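Local coordinates for protein cytosol aminopeptidase (PDB 3IJ3) that probably removes amino acids from the N-terminus of peptides as a manganese-dependent aminopeptidase of the M17 family, at residues 268-271 with 272-275; 177-181 with 182-186; 168-171 with 172-176; 282-285 with 286-290. One frame throughout, in Å; residues are numbered along the deposited sequence.

Overall arrangement
All four contacts are local and lie on or next to helices 157-178 and 275-289. Along the chain the order is contact 3, contact 2, contact 1, contact 4. Contacts 3 and 2 use helix 157-178, the first within it and the second at its C-terminal end. Contact 1 is the loop before helix 275-289, and contact 4 is the end of that helix. The centres of contacts 1 and 2 are about 9 Å apart, those of contacts 3 and 4 about 12 Å; both pairs touch. The centres of contacts 1 and 4 lie about 23 Å apart. Contact 2 thus ties the metal-site loop to helix 157-178, and contacts 3 and 4 tie that helix to helix 275-289.

Contact 1 (268-271 with 272-275); sequences LLMK and KDMG. With LI (lithium ion), chain C.
Asp273 and Met270 meet in the metal-site loop of the M17 catalytic domain, where a short 3-10 turn leads, through Asp273 and the N-cap Met274, to helix 275-289. Asp273 OD2 binds the lithium ion at 1.9 Å. A water is also bound to the ion, and Asp255 and Glu334 complete the protein ligands from other parts of the chain. In this family such a site holds the catalytic metals, and manganese is probably the natural ion here. The other carboxylate oxygen, Asp273 OD1, is held by a salt bridge to Lys250 and a hydrogen bond to Thr359. Both oxygens are therefore tied down, which fixes the rotation of the carboxylate.

The backbone behind it forms the next shell. Asp273 N bonds to Met270 O at 3.2 Å. Met270 SD also lies 4.3 Å from Asp273 CB.

Lys272 leaves the turn on another side. Its CG sits between backbone N and carbonyl carbon (chi1 81°), and this lays CG against Leu269 O at 3.2 Å. Farther out, Lys272 CE comes within 4.1 Å of Leu269 CB. The chain bends at its last torsion, and NZ bonds to the carbonyl of Phe451 and makes a cation-pi contact with its ring. Lys271 instead runs extended from CG, and its NZ bonds to Asn178 O. Met274 is bent at chi2 and chi3, which brings its SD to 3.4 Å from Lys271 O.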
loop_
_atom_site.group_PDB
_atom_site.type_symbol
_atom_site.label_atom_id
_atom_site.label_comp_id
_atom_site.label_asym_id
_atom_site.label_seq_id
_atom_site.Cartn_x
_atom_site.Cartn_y
_atom_site.Cartn_z
ATOM N N LEU A 268 7.049 -15.929 -3.238
ATOM C CA LEU A 268 6.528 -17.142 -3.839
ATOM C C LEU A 268 7.542 -18.014 -4.558
ATOM O O LEU A 268 7.458 -19.240 -4.487
ATOM C CB LEU A 268 5.375 -16.784 -4.783
ATOM C CG LEU A 268 4.605 -17.928 -5.392
ATOM C CD1 LEU A 268 4.024 -18.827 -4.325
ATOM C CD2 LEU A 268 3.516 -17.366 -6.314
ATOM N N LEU A 269 8.469 -17.407 -5.297
ATOM C CA LEU A 269 9.460 -18.201 -6.064
ATOM C C LEU A 269 10.798 -18.344 -5.362
ATOM O O LEU A 269 11.744 -18.867 -5.954
ATOM C CB LEU A 269 9.728 -17.532 -7.420
ATOM C CG LEU A 269 8.528 -17.359 -8.353
ATOM C CD1 LEU A 269 9.003 -16.835 -9.688
ATOM C CD2 LEU A 269 7.767 -18.663 -8.545
ATOM N N MET A 270 10.871 -17.972 -4.082
ATOM C CA MET A 270 12.156 -17.884 -3.407
ATOM C C MET A 270 12.941 -19.170 -3.141
ATOM O O MET A 270 14.075 -19.105 -2.689
ATOM C CB MET A 270 12.083 -16.968 -2.217
ATOM C CG MET A 270 11.902 -15.521 -2.595
ATOM S SD MET A 270 13.243 -14.825 -3.638
ATOM C CE MET A 270 12.515 -14.967 -5.284
ATOM N N LYS A 271 12.343 -20.316 -3.425
ATOM C CA LYS A 271 13.113 -21.572 -3.427
ATOM C C LYS A 271 14.211 -21.429 -4.507
ATOM O O LYS A 271 15.206 -22.152 -4.491
ATOM C CB LYS A 271 12.224 -22.786 -3.735
ATOM C CG LYS A 271 11.659 -22.850 -5.150
ATOM C CD LYS A 271 10.741 -24.054 -5.316
ATOM C CE LYS A 271 10.242 -24.158 -6.737
ATOM N NZ LYS A 271 9.387 -25.362 -7.053
ATOM N N LYS A 272 14.047 -20.490 -5.457
ATOM C CA LYS A 272 15.038 -20.332 -6.537
ATOM C C LYS A 272 16.192 -19.447 -6.192
ATOM O O LYS A 272 17.083 -19.260 -7.038
ATOM C CB LYS A 272 14.397 -19.788 -7.839
ATOM C CG LYS A 272 14.178 -18.265 -7.895
ATOM C CD LYS A 272 13.545 -17.872 -9.216
ATOM C CE LYS A 272 13.218 -16.384 -9.307
ATOM N NZ LYS A 272 14.465 -15.558 -9.280
ATOM N N ASP A 273 16.237 -18.911 -4.974
ATOM C CA ASP A 273 17.334 -17.991 -4.639
ATOM C C ASP A 273 18.709 -18.671 -4.442
ATOM O O ASP A 273 19.707 -18.020 -4.077
ATOM C CB ASP A 273 16.964 -17.063 -3.488
ATOM C CG ASP A 273 17.530 -15.655 -3.680
ATOM O OD1 ASP A 273 17.674 -15.217 -4.851
ATOM O OD2 ASP A 273 17.830 -14.996 -2.682
ATOM N N MET A 274 18.741 -19.971 -4.678
ATOM C CA MET A 274 19.984 -20.743 -4.722
ATOM C C MET A 274 20.352 -21.080 -6.180
ATOM O O MET A 274 21.233 -21.908 -6.442
ATOM C CB MET A 274 19.925 -22.024 -3.874
ATOM C CG MET A 274 18.702 -22.855 -3.952
ATOM S SD MET A 274 18.181 -23.377 -5.592
ATOM C CE MET A 274 19.483 -24.560 -5.959
ATOM N N GLY A 275 19.704 -20.411 -7.131
ATOM C CA GLY A 275 19.966 -20.635 -8.559
ATOM C C GLY A 275 21.401 -20.350 -8.954
ATOM O O GLY A 275 21.956 -21.028 -9.795
HETATM LI LI LI C . 18.067 -13.336 -1.792
HETATM O O HOH W 1 17.825 -11.488 -2.245
#

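Contact 2 (177-181 with 182-186); sequences INTPA and EDMGP
Thr179 and Asp183 cross at about a right angle where the chain leaves helix 157-178. From Thr179 CB, the first neighbour across the turn is Met184 CB at 4.0 Å. The methyl goes further in. With OG1 beside the backbone N (chi1 -58°), Thr179 CG2 lies anti to that N and reaches Asp183 O at 3.6 Å and Asp183 CB at 3.7 Å. The other branch, OG1, turns back to the helix and bonds to Asp175 O.

The chain here makes a short 3-10 turn at Ala181 and Glu182, linking the end of helix 157-178 to helix 186-200 in the M17 catalytic domain. Two backbone bonds hold it. Asp183 N bonds to Pro180 O at 2.9 Å, and Met184 N to Ala181 O at 3.0 Å. Ala181 O has a second donor in Arg228.

Met184 CB rests 3.6 Å from Pro180 O, and the bent chain beyond it carries CE to Leu176 of the helix. Asp183 OD2 bonds to the hydroxyl of Tyr143. Glu182 leads away to a neighbouring subunit, where OE1 makes salt bridges to Arg313 and Arg224 of that subunit.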
loop_
_atom_site.group_PDB
_atom_site.type_symbol
_atom_site.label_atom_id
_atom_site.label_comp_id
_atom_site.label_asym_id
_atom_site.label_seq_id
_atom_site.Cartn_x
_atom_site.Cartn_y
_atom_site.Cartn_z
ATOM N N ILE A 177 16.888 -26.172 -8.650
ATOM C CA ILE A 177 16.047 -24.971 -8.513
ATOM C C ILE A 177 14.591 -25.350 -8.230
ATOM O O ILE A 177 13.954 -24.779 -7.338
ATOM C CB ILE A 177 16.161 -24.066 -9.753
ATOM C CG1 ILE A 177 17.567 -23.476 -9.828
ATOM C CG2 ILE A 177 15.098 -22.902 -9.717
ATOM C CD1 ILE A 177 17.901 -22.839 -11.165
ATOM N N ASN A 178 14.082 -26.323 -8.976
ATOM C CA ASN A 178 12.697 -26.777 -8.788
ATOM C C ASN A 178 12.396 -27.439 -7.434
ATOM O O ASN A 178 11.241 -27.465 -6.992
ATOM C CB ASN A 178 12.291 -27.732 -9.916
ATOM C CG ASN A 178 12.001 -27.026 -11.226
ATOM O OD1 ASN A 178 11.530 -25.887 -11.233
ATOM N ND2 ASN A 178 12.156 -27.739 -12.332
ATOM N N THR A 179 13.405 -28.018 -6.792
ATOM C CA THR A 179 13.145 -28.717 -5.520
ATOM C C THR A 179 12.713 -27.712 -4.469
ATOM O O THR A 179 13.393 -26.718 -4.222
ATOM C CB THR A 179 14.383 -29.485 -5.037
ATOM O OG1 THR A 179 14.785 -30.415 -6.050
ATOM C CG2 THR A 179 14.070 -30.266 -3.713
ATOM N N PRO A 180 11.566 -27.949 -3.854
ATOM C CA PRO A 180 11.121 -27.063 -2.779
ATOM C C PRO A 180 12.199 -26.847 -1.731
ATOM O O PRO A 180 12.960 -27.788 -1.402
ATOM C CB PRO A 180 9.969 -27.847 -2.158
ATOM C CG PRO A 180 9.432 -28.627 -3.246
ATOM C CD PRO A 180 10.606 -29.033 -4.101
ATOM N N ALA A 181 12.229 -25.655 -1.126
ATOM C CA ALA A 181 13.249 -25.350 -0.134
ATOM C C ALA A 181 13.305 -26.340 1.015
ATOM O O ALA A 181 14.388 -26.648 1.509
ATOM C CB ALA A 181 13.104 -23.911 0.390
ATOM N N GLU A 182 12.143 -26.849 1.453
ATOM C CA GLU A 182 12.115 -27.814 2.540
ATOM C C GLU A 182 13.015 -29.035 2.270
ATOM O O GLU A 182 13.588 -29.608 3.204
ATOM C CB GLU A 182 10.683 -28.303 2.776
ATOM C CG GLU A 182 10.546 -29.416 3.830
ATOM C CD GLU A 182 10.932 -29.009 5.251
ATOM O OE1 GLU A 182 11.110 -27.807 5.566
ATOM O OE2 GLU A 182 11.033 -29.928 6.104
ATOM N N ASP A 183 13.109 -29.410 1.012
ATOM C CA ASP A 183 13.901 -30.582 0.585
ATOM C C ASP A 183 15.212 -30.192 -0.116
ATOM O O ASP A 183 15.908 -31.034 -0.699
ATOM C CB ASP A 183 13.008 -31.432 -0.326
ATOM C CG ASP A 183 11.736 -31.913 0.377
ATOM O OD1 ASP A 183 11.779 -32.202 1.584
ATOM O OD2 ASP A 183 10.707 -32.053 -0.307
ATOM N N MET A 184 15.569 -28.919 -0.029
ATOM C CA MET A 184 16.778 -28.392 -0.646
ATOM C C MET A 184 17.316 -27.251 0.217
ATOM O O MET A 184 17.354 -26.079 -0.213
ATOM C CB MET A 184 16.538 -27.944 -2.090
ATOM C CG MET A 184 17.781 -27.496 -2.844
ATOM S SD MET A 184 19.151 -28.695 -2.851
ATOM C CE MET A 184 18.350 -30.165 -3.557
ATOM N N GLY A 185 17.736 -27.623 1.420
ATOM C CA GLY A 185 18.372 -26.685 2.324
ATOM C C GLY A 185 19.885 -26.761 2.170
ATOM O O GLY A 185 20.405 -27.441 1.300
ATOM N N PRO A 186 20.622 -26.076 3.051
ATOM C CA PRO A 186 22.088 -26.072 2.917
ATOM C C PRO A 186 22.725 -27.468 2.875
ATOM O O PRO A 186 23.628 -27.711 2.068
ATOM C CB PRO A 186 22.546 -25.260 4.144
ATOM C CG PRO A 186 21.398 -24.324 4.401
ATOM C CD PRO A 186 20.145 -25.153 4.086
#

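Contact 3 (168-171 with 172-176); sequences TTIY and LIRDL
Ile170 and Arg174 lie side by side one helical turn apart, and their side chains point the same way. Packing comes first. Ile170 CG2 sits over one face of the guanidinium, 3.7 Å from Arg174 NE. In Arg174, CG is anti to the carbonyl carbon (chi1 -72°) and the chain is extended to NE, which lays Arg174 CD 4.0 Å from Ile170 CG2. Ile173 CG1 rests 3.4 Å from Thr169 O.

The backbone bonds are those of a regular alpha-helix. Leu172, Ile173, Arg174 and Asp175 each donate from N to the carbonyl four residues earlier. The shortest is Asp175 N to Tyr171 O at 2.8 Å; the straightest is Arg174 N to Ile170 O, at 170°.

Polar ends find partners outside this turn. The guanidinium is held on several sides: NH1 bonds to Leu135 O, while NH2 bonds to Gly460 O and forms a salt bridge with Glu466. Such a network should hold the flat group against Ile170. Tyr171 OH bonds to Gly134 O, and its ring packs edge-to-face with Tyr138, whose hydroxyl also bonds to Asp175 OD1.

These residues form the later part of helix 157-178. Thr169 packs on Met286 and Leu289 of helix 275-289, and Ile173 on His279 of the same helix. Leu172 and Leu176 face helix 186-200 through Val196 and Ala192.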
loop_
_atom_site.group_PDB
_atom_site.type_symbol
_atom_site.label_atom_id
_atom_site.label_comp_id
_atom_site.label_asym_id
_atom_site.label_seq_id
_atom_site.Cartn_x
_atom_site.Cartn_y
_atom_site.Cartn_z
ATOM N N THR A 168 22.292 -33.433 -19.178
ATOM C CA THR A 168 22.334 -33.877 -17.800
ATOM C C THR A 168 22.679 -32.736 -16.849
ATOM O O THR A 168 22.138 -32.650 -15.751
ATOM C CB THR A 168 23.269 -35.075 -17.589
ATOM O OG1 THR A 168 24.624 -34.727 -17.928
ATOM C CG2 THR A 168 22.765 -36.294 -18.422
ATOM N N THR A 169 23.539 -31.826 -17.294
ATOM C CA THR A 169 23.930 -30.684 -16.459
ATOM C C THR A 169 22.754 -29.696 -16.339
ATOM O O THR A 169 22.473 -29.189 -15.256
ATOM C CB THR A 169 25.158 -29.987 -17.056
ATOM O OG1 THR A 169 26.276 -30.915 -17.049
ATOM C CG2 THR A 169 25.498 -28.734 -16.269
ATOM N N ILE A 170 22.073 -29.418 -17.446
ATOM C CA ILE A 170 20.916 -28.499 -17.399
ATOM C C ILE A 170 19.784 -29.122 -16.575
ATOM O O ILE A 170 19.120 -28.404 -15.820
ATOM C CB ILE A 170 20.469 -28.052 -18.804
ATOM C CG1 ILE A 170 21.592 -27.214 -19.448
ATOM C CG2 ILE A 170 19.114 -27.287 -18.730
ATOM C CD1 ILE A 170 21.438 -26.991 -20.946
ATOM N N TYR A 171 19.555 -30.421 -16.736
ATOM C CA TYR A 171 18.562 -31.126 -15.922
ATOM C C TYR A 171 18.879 -31.011 -14.424
ATOM O O TYR A 171 17.966 -30.843 -13.583
ATOM C CB TYR A 171 18.461 -32.580 -16.327
ATOM C CG TYR A 171 17.497 -32.875 -17.483
ATOM C CD1 TYR A 171 17.329 -31.996 -18.552
ATOM C CD2 TYR A 171 16.827 -34.082 -17.525
ATOM C CE1 TYR A 171 16.459 -32.317 -19.631
ATOM C CE2 TYR A 171 15.981 -34.402 -18.573
ATOM C CZ TYR A 171 15.791 -33.518 -19.616
ATOM O OH TYR A 171 14.935 -33.909 -20.654
ATOM N N LEU A 172 20.161 -31.126 -14.077
ATOM C CA LEU A 172 20.585 -30.995 -12.689
ATOM C C LEU A 172 20.228 -29.596 -12.162
ATOM O O LEU A 172 19.683 -29.454 -11.067
ATOM C CB LEU A 172 22.083 -31.249 -12.539
ATOM C CG LEU A 172 22.689 -30.996 -11.167
ATOM C CD1 LEU A 172 22.049 -31.937 -10.124
ATOM C CD2 LEU A 172 24.229 -31.222 -11.244
ATOM N N ILE A 173 20.576 -28.560 -12.934
ATOM C CA ILE A 173 20.280 -27.171 -12.552
ATOM C C ILE A 173 18.782 -26.976 -12.358
ATOM O O ILE A 173 18.341 -26.416 -11.340
ATOM C CB ILE A 173 20.844 -26.180 -13.599
ATOM C CG1 ILE A 173 22.369 -26.206 -13.559
ATOM C CG2 ILE A 173 20.357 -24.742 -13.348
ATOM C CD1 ILE A 173 23.050 -25.458 -14.690
ATOM N N ARG A 174 18.000 -27.446 -13.330
ATOM C CA ARG A 174 16.546 -27.347 -13.246
ATOM C C ARG A 174 16.020 -28.070 -12.028
ATOM O O ARG A 174 15.175 -27.533 -11.320
ATOM C CB ARG A 174 15.890 -27.882 -14.516
ATOM C CG ARG A 174 16.069 -26.978 -15.733
ATOM C CD ARG A 174 15.517 -27.664 -16.964
ATOM N NE ARG A 174 15.489 -26.790 -18.135
ATOM C CZ ARG A 174 14.945 -27.129 -19.302
ATOM N NH1 ARG A 174 14.444 -28.343 -19.477
ATOM N NH2 ARG A 174 14.943 -26.268 -20.317
ATOM N N ASP A 175 16.525 -29.283 -11.773
ATOM C CA ASP A 175 16.084 -30.088 -10.623
ATOM C C ASP A 175 16.381 -29.399 -9.288
ATOM O O ASP A 175 15.506 -29.336 -8.414
ATOM C CB ASP A 175 16.727 -31.500 -10.609
ATOM C CG ASP A 175 16.141 -32.465 -11.656
ATOM O OD1 ASP A 175 15.075 -32.203 -12.246
ATOM O OD2 ASP A 175 16.761 -33.544 -11.851
ATOM N N LEU A 176 17.601 -28.873 -9.127
ATOM C CA LEU A 176 17.969 -28.222 -7.880
ATOM C C LEU A 176 17.088 -26.993 -7.622
ATOM O O LEU A 176 16.609 -26.783 -6.517
ATOM C CB LEU A 176 19.452 -27.834 -7.889
ATOM C CG LEU A 176 20.428 -29.018 -7.879
ATOM C CD1 LEU A 176 21.902 -28.510 -8.082
ATOM C CD2 LEU A 176 20.303 -29.839 -6.587
#

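Contact 4 (282-285 with 286-290); sequences GLAR and MIMLQ. With SO4 (sulfate ion), chain H.
The guanidinium of Arg285 carries the methyl CD1 of Leu289 over one face, 3.5 Å above its plane and offset toward the rim. The nearest atom of the group is Arg285 NH1, also 3.5 Å from Leu289 CD1. NH1 bonds to the hydroxyls of Thr168 and Thr169. NH2 has a long, weak ion pair with Glu199. The arginine chain is extended from CG to NE, with CG anti to the backbone N (chi1 -175°). That course takes CG past Leu289 CD1, at 3.8 Å, before the flat group reaches over it. The amide of Gln290 donates from NE2 to sulfate O4 at 2.8 Å, and NE2 also bonds to Asp165. The sulfate probably comes from the crystallisation liquor.

Other pairs one turn apart are apolar. Leu283 CG meets Ile287 CD1 at 4.3 Å. Met288 bends at its last torsion, which brings CE back to Ala284 CB at 4.3 Å. Four backbone bonds join the turns, from Met286, Ile287, Met288 and Leu289 to the carbonyls of Gly282, Leu283, Ala284 and Arg285.

Met286 packs on Trp166 of helix 157-178, and Ile287 on Leu477 of helix 470-481. Ala284 and Met288 rest on Leu296 of strand 295-305. This is the C-terminal end of an alpha-helix packed on the mixed sheet of the M17 catalytic domain.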
loop_
_atom_site.group_PDB
_atom_site.type_symbol
_atom_site.label_atom_id
_atom_site.label_comp_id
_atom_site.label_asym_id
_atom_site.label_seq_id
_atom_site.Cartn_x
_atom_site.Cartn_y
_atom_site.Cartn_z
ATOM N N GLY A 282 26.733 -26.460 -11.911
ATOM C CA GLY A 282 26.566 -27.001 -13.274
ATOM C C GLY A 282 27.755 -26.682 -14.170
ATOM O O GLY A 282 28.258 -27.568 -14.886
ATOM N N LEU A 283 28.244 -25.449 -14.076
ATOM C CA LEU A 283 29.421 -25.039 -14.846
ATOM C C LEU A 283 30.648 -25.876 -14.395
ATOM O O LEU A 283 31.407 -26.368 -15.234
ATOM C CB LEU A 283 29.683 -23.543 -14.720
ATOM C CG LEU A 283 30.840 -23.051 -15.551
ATOM C CD1 LEU A 283 30.647 -23.384 -17.067
ATOM C CD2 LEU A 283 31.012 -21.570 -15.311
ATOM N N ALA A 284 30.821 -26.055 -13.083
ATOM C CA ALA A 284 31.884 -26.908 -12.557
ATOM C C ALA A 284 31.782 -28.315 -13.166
ATOM O O ALA A 284 32.785 -28.912 -13.573
ATOM C CB ALA A 284 31.783 -27.004 -11.018
ATOM N N ARG A 285 30.575 -28.870 -13.178
ATOM C CA ARG A 285 30.353 -30.194 -13.750
ATOM C C ARG A 285 30.770 -30.282 -15.218
ATOM O O ARG A 285 31.429 -31.256 -15.615
ATOM C CB ARG A 285 28.906 -30.632 -13.529
ATOM C CG ARG A 285 28.651 -32.053 -14.009
ATOM C CD ARG A 285 27.292 -32.523 -13.546
ATOM N NE ARG A 285 27.113 -33.922 -13.885
ATOM C CZ ARG A 285 26.554 -34.376 -15.009
ATOM N NH1 ARG A 285 26.071 -33.548 -15.922
ATOM N NH2 ARG A 285 26.473 -35.684 -15.207
ATOM N N MET A 286 30.441 -29.266 -16.025
ATOM C CA MET A 286 30.852 -29.274 -17.441
ATOM C C MET A 286 32.372 -29.211 -17.588
ATOM O O MET A 286 32.958 -29.907 -18.424
ATOM C CB MET A 286 30.177 -28.139 -18.231
ATOM C CG MET A 286 28.699 -28.346 -18.461
ATOM S SD MET A 286 28.383 -29.743 -19.533
ATOM C CE MET A 286 29.499 -29.392 -20.849
ATOM N N ILE A 287 33.012 -28.399 -16.756
ATOM C CA ILE A 287 34.461 -28.277 -16.769
ATOM C C ILE A 287 35.104 -29.647 -16.496
ATOM O O ILE A 287 36.042 -30.041 -17.188
ATOM C CB ILE A 287 34.912 -27.241 -15.728
ATOM C CG1 ILE A 287 34.549 -25.820 -16.196
ATOM C CG2 ILE A 287 36.419 -27.342 -15.469
ATOM C CD1 ILE A 287 34.769 -24.751 -15.087
ATOM N N MET A 288 34.552 -30.381 -15.531
ATOM C CA MET A 288 35.084 -31.704 -15.163
ATOM C C MET A 288 34.752 -32.785 -16.200
ATOM O O MET A 288 35.608 -33.625 -16.546
ATOM C CB MET A 288 34.620 -32.082 -13.733
ATOM C CG MET A 288 35.239 -31.152 -12.649
ATOM S SD MET A 288 34.819 -31.569 -10.931
ATOM C CE MET A 288 33.066 -31.103 -10.803
ATOM N N LEU A 289 33.533 -32.751 -16.722
ATOM C CA LEU A 289 33.115 -33.690 -17.770
ATOM C C LEU A 289 33.968 -33.577 -19.020
ATOM O O LEU A 289 34.275 -34.579 -19.668
ATOM C CB LEU A 289 31.642 -33.461 -18.154
ATOM C CG LEU A 289 30.575 -34.039 -17.227
ATOM C CD1 LEU A 289 29.208 -33.472 -17.535
ATOM C CD2 LEU A 289 30.586 -35.574 -17.332
ATOM N N GLN A 290 34.321 -32.352 -19.367
ATOM C CA GLN A 290 35.100 -32.060 -20.565
ATOM C C GLN A 290 36.596 -31.947 -20.303
ATOM O O GLN A 290 37.389 -31.668 -21.215
ATOM C CB GLN A 290 34.565 -30.773 -21.180
ATOM C CG GLN A 290 33.146 -30.891 -21.703
ATOM C CD GLN A 290 33.075 -31.565 -23.063
ATOM O OE1 GLN A 290 33.905 -31.302 -23.937
ATOM N NE2 GLN A 290 32.069 -32.419 -23.262
HETATM S S SO4 H . 33.209 -33.953 -26.748
HETATM O O1 SO4 H . 32.698 -34.921 -27.721
HETATM O O2 SO4 H . 34.334 -34.540 -26.020
HETATM O O3 SO4 H . 33.685 -32.766 -27.445
HETATM O O4 SO4 H . 32.155 -33.592 -25.812
#